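Local atomic coordinates of geranylgeranyl pyrophosphate synthetase (Pyrococcus horikoshii, PDB entry 1WY0), a protein that probably joins isopentenyl diphosphate to allylic diphosphates, lengthening the prenyl chain to the twenty-carbon geranylgeranyl diphosphate. Residues E2-L7 against L330-K335; P65-Y70 against R127-P132; Q215-V220 against F336-E341. One frame throughout, in Å; residues are numbered along the deposited sequence.

Overall arrangement
From the N terminus, contact 1 joins the start of the first helix, 3-25, to the last helix, 325-336, and so spans nearly the whole chain. Within that span contact 2 closes a much smaller loop of some 60 residues, mostly helix, bringing the entrance of helix 69-90 against the turn between helices 107-126 and 132-159. Contact 3 opens later, on helix 197-224, and ends in the C-terminal tail, so it crosses contact 1. The two touch through Tyr4, which meets Phe336 and Glu339. Contacts 2 and 3 occupy opposite sides of the chain's centre, their own centres about 32 Å apart.

Contact 1 (E2-L7 against L330-K335); sequences EKYEEL and LELLAK
The ring of Tyr4 turns its edge to Leu332: CE2 lies 3.9 Å from Leu332 CD2, which sits close to the ring plane, while the ring also makes an edge-to-face pair with Phe336, one step beyond the segment 330-335. In the all-helical fold of the trans-prenyltransferases this is a helix-helix packing contact that brings the first helix of the chain against the last. Segments 3-7 and 330-335 cross at -113°, their axes 10.5 Å apart, and long side chains bridge the gap.

Leu332 supplies most of the surface on its side. Its CD2 methyl is shared between the Tyr4 edge and the aliphatic part of Lys3, whose CD is 4.2 Å away; its CB is touched by Leu7 CD2 at 3.8 Å, the two leucine side chains running side by side with opposed headings. CG of Leu7, anti to its backbone N (chi1 167°), stands on the side facing segment 330-335, and of its two methyls CD2 makes the contact. Leu7 also packs on Phe52 and Leu333 on Val53, so helix 49-57 adjoins the buried residues.

The outer half is polar at its fringe. Lys3 NZ and Lys335 NZ are 5.5 Å apart, like charges at the exposed fringe, which may disfavour a closer approach of the two ends. Tyr4 OH passes 3.8 Å from Lys335 CB and makes its hydrogen bond further along, to Glu339 OE1. Deeper in, Leu7 CD2 reaches past Leu332 to lie 3.7 Å from the backbone N of Leu333.

Contact 2 (P65-Y70 against R127-P132); sequences PLRAIY and RAEIPP
Tyr70 and Ala128 bring the two backbones to a CA separation of 5.4 Å, and Arg67 and Glu129 follow at 6.4 Å, so the irregular segment 127-132 passes the start of helix 69-90 in the reverse order.

The CB of Tyr70 is directed toward segment 127-132, and its ring receives Arg127 over one face. Arg127 CB stands 3.9 Å from the centroid of the Tyr70 ring and 14° off the normal, a CH-pi contact displaced toward the rim; further along the extended chain, Arg127 CD rests 3.5 Å from Tyr70 CE2. The guanidinium then passes the phenol end, with Tyr70 OH near its plane at the edge and the two flat groups strongly inclined. Its charge is met elsewhere, NH1 by Glu24 and NH2 by Glu123, and these salt bridges may help to hold the chain across the ring.

In the all-helical prenyltransferase fold, the entrance to one helix meets a connecting loop here: the start of helix 69-90, with Ala68 at its N-cap position, and the turn between helices 107-126 and 132-159, with Pro131 at the N-cap position of the latter. Just past it, Pro132 packs on Pro132 of the second subunit. By sequence, the first aspartate-rich motif of the family lies at the far end of helix 69-90.

At the solvent side a bend at chi3 (70°) swings NE of Arg67 aside from the straight line of the chain, and the guanidinium beyond it lies against Glu129. Glu129 O sits over the guanidinium face, 2.6 Å from Arg67 NH2, but at an angle too poor for a hydrogen bond. The link between these residues is a water instead, which donates to Arg67 O at 2.5 Å and, weakly, to Glu129 OE2 at 2.9 Å. Ile130 CG2 lies against the same Arg67 carbonyl oxygen.

Contact 3 (Q215-V220 against F336-E341); sequences QIWDDV and FIVERE
Trp217 holds CG anti to its backbone N (chi1 -170°); its ring then lies against the C-terminal tail, where Arg340 holds CG in the crowded position between its backbone N and carbonyl carbon (chi1 71°), from which its chain runs extended to NE. By sequence, helix 197-224 bears here the second D-D-x-x-D motif of the prenyltransferase family, beginning at Asp218; in relatives such aspartates bind magnesium with the substrate diphosphate.

The tail grips the indole from two directions. Its NE1 donates to Arg340 O at 3.0 Å and 162°, the oxygen lying in the ring plane and the donor standing above the carbonyl plane. Over one face sit Val338 O, 3.0 Å above the plane near the rim, and Val338 CA, almost exactly on the normal of the five-membered ring and 4.0 Å from its centroid, in a CH-pi contact. Val338 CG2 adds an apolar touch on CE3.

Arg340 also uses its side chain. Trp217 CD1 lies over the centre of one guanidinium face, 3.8 Å above it, and Asp218 OD1 approaches at the edge, with the carboxylate turned almost perpendicular to the guanidinium. Asp218 OD1 takes both terminal nitrogens of Arg340 in a salt bridge: a weak bond from Arg340 NH1 at 2.8 Å and one from NH2 whose modelled length of 2.4 Å is doubtfully short. Next along the helix, Asp219 OD1 accepts from Gln215 NE2 and pairs with Lys242. Arg340 NE turns back to its own tail, donating weakly to Ile337 O at 3.2 Å.

Contact 1 (E2-L7 against L330-K335)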
loop_
_atom_site.group_PDB
_atom_site.type_symbol
_atom_site.label_atom_id
_atom_site.label_comp_id
_atom_site.label_asym_id
_atom_site.label_seq_id
_atom_site.Cartn_x
_atom_site.Cartn_y
_atom_site.Cartn_z
ATOM N N GLU A 2 -20.445 34.225 -0.171
ATOM C CA GLU A 2 -20.717 34.408 -1.591
ATOM C C GLU A 2 -19.481 34.111 -2.442
ATOM O O GLU A 2 -19.516 33.362 -3.410
ATOM C CB GLU A 2 -21.172 35.851 -1.807
ATOM C CG GLU A 2 -22.488 36.157 -1.091
ATOM C CD GLU A 2 -23.493 36.675 -2.092
ATOM O OE1 GLU A 2 -23.893 35.920 -2.966
ATOM O OE2 GLU A 2 -23.870 37.841 -1.989
ATOM N N LYS A 3 -18.365 34.766 -2.071
ATOM C CA LYS A 3 -17.110 34.473 -2.750
ATOM C C LYS A 3 -16.751 32.994 -2.609
ATOM O O LYS A 3 -16.107 32.390 -3.458
ATOM C CB LYS A 3 -16.016 35.342 -2.131
ATOM C CG LYS A 3 -16.479 36.027 -0.843
ATOM C CD LYS A 3 -15.762 35.480 0.392
ATOM C CE LYS A 3 -16.286 36.090 1.695
ATOM N NZ LYS A 3 -15.630 35.450 2.835
ATOM N N TYR A 4 -17.163 32.419 -1.462
ATOM C CA TYR A 4 -17.000 30.988 -1.267
ATOM C C TYR A 4 -17.678 30.204 -2.387
ATOM O O TYR A 4 -17.223 29.147 -2.804
ATOM C CB TYR A 4 -17.620 30.616 0.080
ATOM C CG TYR A 4 -16.738 31.080 1.185
ATOM C CD1 TYR A 4 -17.192 31.035 2.500
ATOM C CD2 TYR A 4 -15.456 31.557 0.914
ATOM C CE1 TYR A 4 -16.371 31.452 3.537
ATOM C CE2 TYR A 4 -14.637 31.983 1.948
ATOM C CZ TYR A 4 -15.091 31.935 3.254
ATOM O OH TYR A 4 -14.275 32.342 4.292
ATOM N N GLU A 5 -18.828 30.750 -2.824
ATOM C CA GLU A 5 -19.555 30.128 -3.923
ATOM C C GLU A 5 -18.713 30.117 -5.199
ATOM O O GLU A 5 -18.748 29.192 -6.001
ATOM C CB GLU A 5 -20.836 30.929 -4.157
ATOM C CG GLU A 5 -21.956 30.532 -3.194
ATOM C CD GLU A 5 -21.353 30.028 -1.902
ATOM O OE1 GLU A 5 -21.200 30.816 -0.980
ATOM O OE2 GLU A 5 -21.043 28.839 -1.829
ATOM N N GLU A 6 -17.965 31.219 -5.391
ATOM C CA GLU A 6 -17.086 31.300 -6.551
ATOM C C GLU A 6 -15.824 30.460 -6.349
ATOM O O GLU A 6 -15.295 29.855 -7.272
ATOM C CB GLU A 6 -16.706 32.766 -6.759
ATOM C CG GLU A 6 -16.117 33.025 -8.146
ATOM C CD GLU A 6 -16.356 34.467 -8.531
ATOM O OE1 GLU A 6 -15.448 35.273 -8.375
ATOM O OE2 GLU A 6 -17.456 34.775 -8.983
ATOM N N LEU A 7 -15.327 30.421 -5.112
ATOM C CA LEU A 7 -14.145 29.624 -4.796
ATOM C C LEU A 7 -14.477 28.173 -5.106
ATOM O O LEU A 7 -13.696 27.475 -5.746
ATOM C CB LEU A 7 -13.773 29.761 -3.320
ATOM C CG LEU A 7 -12.758 28.738 -2.794
ATOM C CD1 LEU A 7 -11.476 28.788 -3.616
ATOM C CD2 LEU A 7 -12.470 29.023 -1.336
ATOM N N LEU A 330 -6.205 30.270 -1.788
ATOM C CA LEU A 330 -5.557 29.564 -0.692
ATOM C C LEU A 330 -5.860 30.239 0.633
ATOM O O LEU A 330 -5.866 29.594 1.679
ATOM C CB LEU A 330 -4.040 29.504 -0.899
ATOM C CG LEU A 330 -3.500 28.674 -2.071
ATOM C CD1 LEU A 330 -1.979 28.657 -2.014
ATOM C CD2 LEU A 330 -4.046 27.252 -2.004
ATOM N N GLU A 331 -6.101 31.545 0.598
ATOM C CA GLU A 331 -6.418 32.262 1.823
ATOM C C GLU A 331 -7.887 32.064 2.145
ATOM O O GLU A 331 -8.262 31.888 3.304
ATOM C CB GLU A 331 -6.120 33.754 1.683
ATOM C CG GLU A 331 -4.676 34.123 1.981
ATOM C CD GLU A 331 -4.446 35.625 1.970
ATOM O OE1 GLU A 331 -5.265 36.350 1.363
ATOM O OE2 GLU A 331 -3.443 36.073 2.566
ATOM N N LEU A 332 -8.721 32.096 1.115
ATOM C CA LEU A 332 -10.146 31.903 1.316
ATOM C C LEU A 332 -10.430 30.491 1.832
ATOM O O LEU A 332 -11.169 30.317 2.800
ATOM C CB LEU A 332 -10.912 32.157 0.014
ATOM C CG LEU A 332 -11.103 33.626 -0.383
ATOM C CD1 LEU A 332 -11.996 33.732 -1.619
ATOM C CD2 LEU A 332 -11.738 34.377 0.778
ATOM N N LEU A 333 -9.835 29.492 1.187
ATOM C CA LEU A 333 -10.023 28.099 1.584
ATOM C C LEU A 333 -9.678 27.922 3.055
ATOM O O LEU A 333 -10.481 27.403 3.837
ATOM C CB LEU A 333 -9.137 27.191 0.731
ATOM C CG LEU A 333 -9.199 25.683 0.965
ATOM C CD1 LEU A 333 -10.591 25.139 0.645
ATOM C CD2 LEU A 333 -8.159 25.021 0.080
ATOM N N ALA A 334 -8.488 28.374 3.438
ATOM C CA ALA A 334 -8.059 28.257 4.821
ATOM C C ALA A 334 -9.055 28.929 5.750
ATOM O O ALA A 334 -9.346 28.421 6.836
ATOM C CB ALA A 334 -6.687 28.883 4.998
ATOM N N LYS A 335 -9.577 30.074 5.326
ATOM C CA LYS A 335 -10.527 30.812 6.144
ATOM C C LYS A 335 -11.878 30.097 6.175
ATOM O O LYS A 335 -12.556 30.087 7.198
ATOM C CB LYS A 335 -10.677 32.243 5.615
ATOM C CG LYS A 335 -10.943 33.274 6.698
ATOM C CD LYS A 335 -11.236 34.652 6.105
ATOM C CE LYS A 335 -11.588 35.662 7.203
ATOM N NZ LYS A 335 -11.944 37.009 6.658
#

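Contact 2 (P65-Y70 against R127-P132)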
loop_
_atom_site.group_PDB
_atom_site.type_symbol
_atom_site.label_atom_id
_atom_site.label_comp_id
_atom_site.label_asym_id
_atom_site.label_seq_id
_atom_site.Cartn_x
_atom_site.Cartn_y
_atom_site.Cartn_z
ATOM N N PRO A 65 -0.359 25.409 -13.651
ATOM C CA PRO A 65 -0.687 24.292 -12.789
ATOM C C PRO A 65 -0.890 23.024 -13.617
ATOM O O PRO A 65 -0.929 21.912 -13.107
ATOM C CB PRO A 65 -1.975 24.627 -12.038
ATOM C CG PRO A 65 -2.430 26.028 -12.437
ATOM C CD PRO A 65 -1.400 26.421 -13.597
ATOM N N LEU A 66 -1.054 23.241 -14.935
ATOM C CA LEU A 66 -1.307 22.126 -15.837
ATOM C C LEU A 66 -0.243 21.039 -15.733
ATOM O O LEU A 66 -0.483 19.865 -15.985
ATOM C CB LEU A 66 -1.352 22.666 -17.263
ATOM C CG LEU A 66 -2.528 23.615 -17.490
ATOM C CD1 LEU A 66 -2.524 24.217 -18.896
ATOM C CD2 LEU A 66 -3.883 22.930 -17.319
ATOM N N ARG A 67 0.986 21.453 -15.397
ATOM C CA ARG A 67 2.046 20.460 -15.306
ATOM C C ARG A 67 2.041 19.733 -13.959
ATOM O O ARG A 67 2.754 18.759 -13.746
ATOM C CB ARG A 67 3.382 21.145 -15.593
ATOM C CG ARG A 67 3.466 21.574 -17.061
ATOM C CD ARG A 67 4.773 22.303 -17.401
ATOM N NE ARG A 67 5.911 21.377 -17.373
ATOM C CZ ARG A 67 6.176 20.670 -18.488
ATOM N NH1 ARG A 67 5.436 20.826 -19.573
ATOM N NH2 ARG A 67 7.199 19.813 -18.490
ATOM N N ALA A 68 1.208 20.250 -13.031
ATOM C CA ALA A 68 1.089 19.609 -11.726
ATOM C C ALA A 68 -0.171 18.744 -11.617
ATOM O O ALA A 68 -0.692 18.487 -10.535
ATOM C CB ALA A 68 1.052 20.707 -10.659
ATOM N N ILE A 69 -0.667 18.280 -12.778
ATOM C CA ILE A 69 -1.918 17.513 -12.767
ATOM C C ILE A 69 -1.717 16.076 -12.265
ATOM O O ILE A 69 -2.381 15.584 -11.359
ATOM C CB ILE A 69 -2.489 17.489 -14.188
ATOM C CG1 ILE A 69 -2.974 18.883 -14.599
ATOM C CG2 ILE A 69 -3.712 16.554 -14.234
ATOM C CD1 ILE A 69 -4.081 19.405 -13.675
ATOM N N TYR A 70 -0.786 15.320 -12.841
ATOM C CA TYR A 70 -0.575 13.951 -12.378
ATOM C C TYR A 70 -0.055 13.886 -10.943
ATOM O O TYR A 70 -0.393 12.968 -10.198
ATOM C CB TYR A 70 0.355 13.190 -13.319
ATOM C CG TYR A 70 -0.371 12.571 -14.486
ATOM C CD1 TYR A 70 -0.441 13.219 -15.717
ATOM C CD2 TYR A 70 -0.993 11.330 -14.360
ATOM C CE1 TYR A 70 -1.105 12.644 -16.792
ATOM C CE2 TYR A 70 -1.661 10.747 -15.428
ATOM C CZ TYR A 70 -1.712 11.408 -16.645
ATOM O OH TYR A 70 -2.362 10.822 -17.711
ATOM N N ARG A 127 4.067 9.312 -14.522
ATOM C CA ARG A 127 3.553 9.968 -15.728
ATOM C C ARG A 127 3.735 11.487 -15.755
ATOM O O ARG A 127 3.476 12.121 -16.774
ATOM C CB ARG A 127 2.063 9.666 -15.920
ATOM C CG ARG A 127 1.735 8.225 -16.237
ATOM C CD ARG A 127 0.283 8.103 -16.641
ATOM N NE ARG A 127 -0.095 6.733 -16.961
ATOM C CZ ARG A 127 -1.289 6.383 -17.426
ATOM N NH1 ARG A 127 -2.218 7.306 -17.629
ATOM N NH2 ARG A 127 -1.559 5.109 -17.674
ATOM N N ALA A 128 4.165 12.078 -14.646
ATOM C CA ALA A 128 4.349 13.526 -14.596
ATOM C C ALA A 128 5.325 14.000 -15.672
ATOM O O ALA A 128 6.252 13.278 -16.047
ATOM C CB ALA A 128 4.853 13.944 -13.218
ATOM N N GLU A 129 5.107 15.222 -16.156
ATOM C CA GLU A 129 5.957 15.820 -17.185
ATOM C C GLU A 129 6.769 16.949 -16.563
ATOM O O GLU A 129 6.420 18.120 -16.706
ATOM C CB GLU A 129 5.115 16.414 -18.317
ATOM C CG GLU A 129 3.869 17.177 -17.892
ATOM C CD GLU A 129 2.618 16.310 -17.902
ATOM O OE1 GLU A 129 2.705 15.151 -18.367
ATOM O OE2 GLU A 129 1.561 16.785 -17.425
ATOM N N ILE A 130 7.851 16.607 -15.877
ATOM C CA ILE A 130 8.670 17.629 -15.243
ATOM C C ILE A 130 10.149 17.272 -15.277
ATOM O O ILE A 130 10.507 16.115 -15.506
ATOM C CB ILE A 130 8.224 17.847 -13.788
ATOM C CG1 ILE A 130 8.176 16.507 -13.051
ATOM C CG2 ILE A 130 6.854 18.510 -13.764
ATOM C CD1 ILE A 130 7.719 16.619 -11.612
ATOM N N PRO A 131 11.029 18.270 -15.066
ATOM C CA PRO A 131 12.478 18.053 -15.072
ATOM C C PRO A 131 12.847 16.953 -14.087
ATOM O O PRO A 131 12.249 16.852 -13.014
ATOM C CB PRO A 131 13.034 19.409 -14.646
ATOM C CG PRO A 131 12.019 20.457 -14.958
ATOM C CD PRO A 131 10.722 19.692 -14.823
ATOM N N PRO A 132 13.839 16.115 -14.437
ATOM C CA PRO A 132 14.290 15.016 -13.579
ATOM C C PRO A 132 14.497 15.443 -12.129
ATOM O O PRO A 132 14.087 14.746 -11.204
ATOM C CB PRO A 132 15.591 14.580 -14.245
ATOM C CG PRO A 132 15.298 14.794 -15.691
ATOM C CD PRO A 132 14.625 16.154 -15.685
HETATM O O HOH W 1 2.061 16.516 -14.613
#

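Contact 3 (Q215-V220 against F336-E341)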
loop_
_atom_site.group_PDB
_atom_site.type_symbol
_atom_site.label_atom_id
_atom_site.label_comp_id
_atom_site.label_asym_id
_atom_site.label_seq_id
_atom_site.Cartn_x
_atom_site.Cartn_y
_atom_site.Cartn_z
ATOM N N GLN A 215 -9.167 19.145 10.576
ATOM C CA GLN A 215 -9.620 18.039 11.400
ATOM C C GLN A 215 -10.077 18.521 12.777
ATOM O O GLN A 215 -11.119 18.098 13.270
ATOM C CB GLN A 215 -8.516 16.990 11.549
ATOM C CG GLN A 215 -9.000 15.723 12.239
ATOM C CD GLN A 215 -10.184 15.106 11.510
ATOM O OE1 GLN A 215 -10.075 14.732 10.342
ATOM N NE2 GLN A 215 -11.324 15.018 12.189
ATOM N N ILE A 216 -9.307 19.410 13.396
ATOM C CA ILE A 216 -9.676 19.932 14.711
ATOM C C ILE A 216 -11.038 20.619 14.668
ATOM O O ILE A 216 -11.844 20.467 15.583
ATOM C CB ILE A 216 -8.636 20.952 15.240
ATOM C CG1 ILE A 216 -7.306 20.253 15.539
ATOM C CG2 ILE A 216 -9.178 21.639 16.507
ATOM C CD1 ILE A 216 -6.153 21.229 15.740
ATOM N N TRP A 217 -11.293 21.377 13.606
ATOM C CA TRP A 217 -12.565 22.073 13.466
ATOM C C TRP A 217 -13.711 21.081 13.238
ATOM O O TRP A 217 -14.846 21.322 13.661
ATOM C CB TRP A 217 -12.491 23.080 12.311
ATOM C CG TRP A 217 -13.666 24.009 12.257
ATOM C CD1 TRP A 217 -14.691 23.996 11.352
ATOM C CD2 TRP A 217 -13.941 25.089 13.159
ATOM N NE1 TRP A 217 -15.588 25.006 11.635
ATOM C CE2 TRP A 217 -15.150 25.690 12.740
ATOM C CE3 TRP A 217 -13.280 25.607 14.281
ATOM C CZ2 TRP A 217 -15.714 26.786 13.404
ATOM C CZ3 TRP A 217 -13.840 26.701 14.944
ATOM C CH2 TRP A 217 -15.049 27.278 14.499
ATOM N N ASP A 218 -13.423 19.971 12.565
ATOM C CA ASP A 218 -14.447 18.956 12.332
ATOM C C ASP A 218 -14.844 18.341 13.657
ATOM O O ASP A 218 -16.028 18.126 13.915
ATOM C CB ASP A 218 -13.937 17.854 11.398
ATOM C CG ASP A 218 -14.097 18.219 9.947
ATOM O OD1 ASP A 218 -14.616 19.325 9.676
ATOM O OD2 ASP A 218 -13.712 17.406 9.078
ATOM N N ASP A 219 -13.851 18.052 14.494
ATOM C CA ASP A 219 -14.124 17.477 15.799
ATOM C C ASP A 219 -14.944 18.445 16.639
ATOM O O ASP A 219 -15.813 18.025 17.399
ATOM C CB ASP A 219 -12.815 17.119 16.509
ATOM C CG ASP A 219 -12.049 16.014 15.785
ATOM O OD1 ASP A 219 -12.655 15.366 14.909
ATOM O OD2 ASP A 219 -10.857 15.785 16.095
ATOM N N VAL A 220 -14.673 19.741 16.489
ATOM C CA VAL A 220 -15.397 20.779 17.222
ATOM C C VAL A 220 -16.858 20.814 16.787
ATOM O O VAL A 220 -17.762 20.846 17.613
ATOM C CB VAL A 220 -14.803 22.187 16.958
ATOM C CG1 VAL A 220 -15.794 23.257 17.405
ATOM C CG2 VAL A 220 -13.477 22.354 17.703
ATOM N N PHE A 336 -12.258 29.493 5.055
ATOM C CA PHE A 336 -13.517 28.759 5.001
ATOM C C PHE A 336 -13.459 27.532 5.908
ATOM O O PHE A 336 -14.376 27.210 6.652
ATOM C CB PHE A 336 -13.740 28.306 3.560
ATOM C CG PHE A 336 -14.909 27.365 3.489
ATOM C CD1 PHE A 336 -16.204 27.870 3.562
ATOM C CD2 PHE A 336 -14.700 26.006 3.297
ATOM C CE1 PHE A 336 -17.288 27.011 3.435
ATOM C CE2 PHE A 336 -15.794 25.154 3.170
ATOM C CZ PHE A 336 -17.090 25.651 3.240
ATOM N N ILE A 337 -12.338 26.821 5.789
ATOM C CA ILE A 337 -12.194 25.587 6.524
ATOM C C ILE A 337 -12.434 25.760 8.032
ATOM O O ILE A 337 -12.612 24.805 8.772
ATOM C CB ILE A 337 -10.790 25.063 6.256
ATOM C CG1 ILE A 337 -10.810 24.129 5.042
ATOM C CG2 ILE A 337 -10.292 24.264 7.472
ATOM C CD1 ILE A 337 -9.409 23.641 4.670
ATOM N N VAL A 338 -12.396 27.034 8.491
ATOM C CA VAL A 338 -12.553 27.278 9.933
ATOM C C VAL A 338 -13.791 28.123 10.301
ATOM O O VAL A 338 -14.042 28.428 11.462
ATOM C CB VAL A 338 -11.290 27.952 10.471
ATOM C CG1 VAL A 338 -11.180 29.379 9.931
ATOM C CG2 VAL A 338 -11.334 27.982 11.990
ATOM N N GLU A 339 -14.564 28.539 9.278
ATOM C CA GLU A 339 -15.729 29.379 9.558
ATOM C C GLU A 339 -17.053 28.636 9.330
ATOM O O GLU A 339 -18.106 29.050 9.797
ATOM C CB GLU A 339 -15.660 30.620 8.660
ATOM C CG GLU A 339 -14.866 31.764 9.299
ATOM C CD GLU A 339 -14.938 32.976 8.402
ATOM O OE1 GLU A 339 -15.021 32.804 7.194
ATOM O OE2 GLU A 339 -14.925 34.091 8.923
ATOM N N ARG A 340 -16.912 27.555 8.542
ATOM C CA ARG A 340 -18.074 26.758 8.177
ATOM C C ARG A 340 -18.714 26.084 9.394
ATOM O O ARG A 340 -18.187 26.084 10.502
ATOM C CB ARG A 340 -17.602 25.680 7.204
ATOM C CG ARG A 340 -16.759 24.613 7.909
ATOM C CD ARG A 340 -16.173 23.589 6.930
ATOM N NE ARG A 340 -14.909 23.049 7.442
ATOM C CZ ARG A 340 -14.954 21.866 8.081
ATOM N NH1 ARG A 340 -16.103 21.234 8.227
ATOM N NH2 ARG A 340 -13.830 21.329 8.567
ATOM N N GLU A 341 -19.919 25.531 9.157
ATOM C CA GLU A 341 -20.538 24.663 10.154
ATOM C C GLU A 341 -20.902 23.307 9.545
ATOM O O GLU A 341 -20.629 23.020 8.386
ATOM C CB GLU A 341 -21.804 25.339 10.696
ATOM C CG GLU A 341 -22.814 24.326 11.249
ATOM C CD GLU A 341 -23.341 24.795 12.591
ATOM O OE1 GLU A 341 -22.679 25.600 13.230
ATOM O OE2 GLU A 341 -24.430 24.368 12.978
#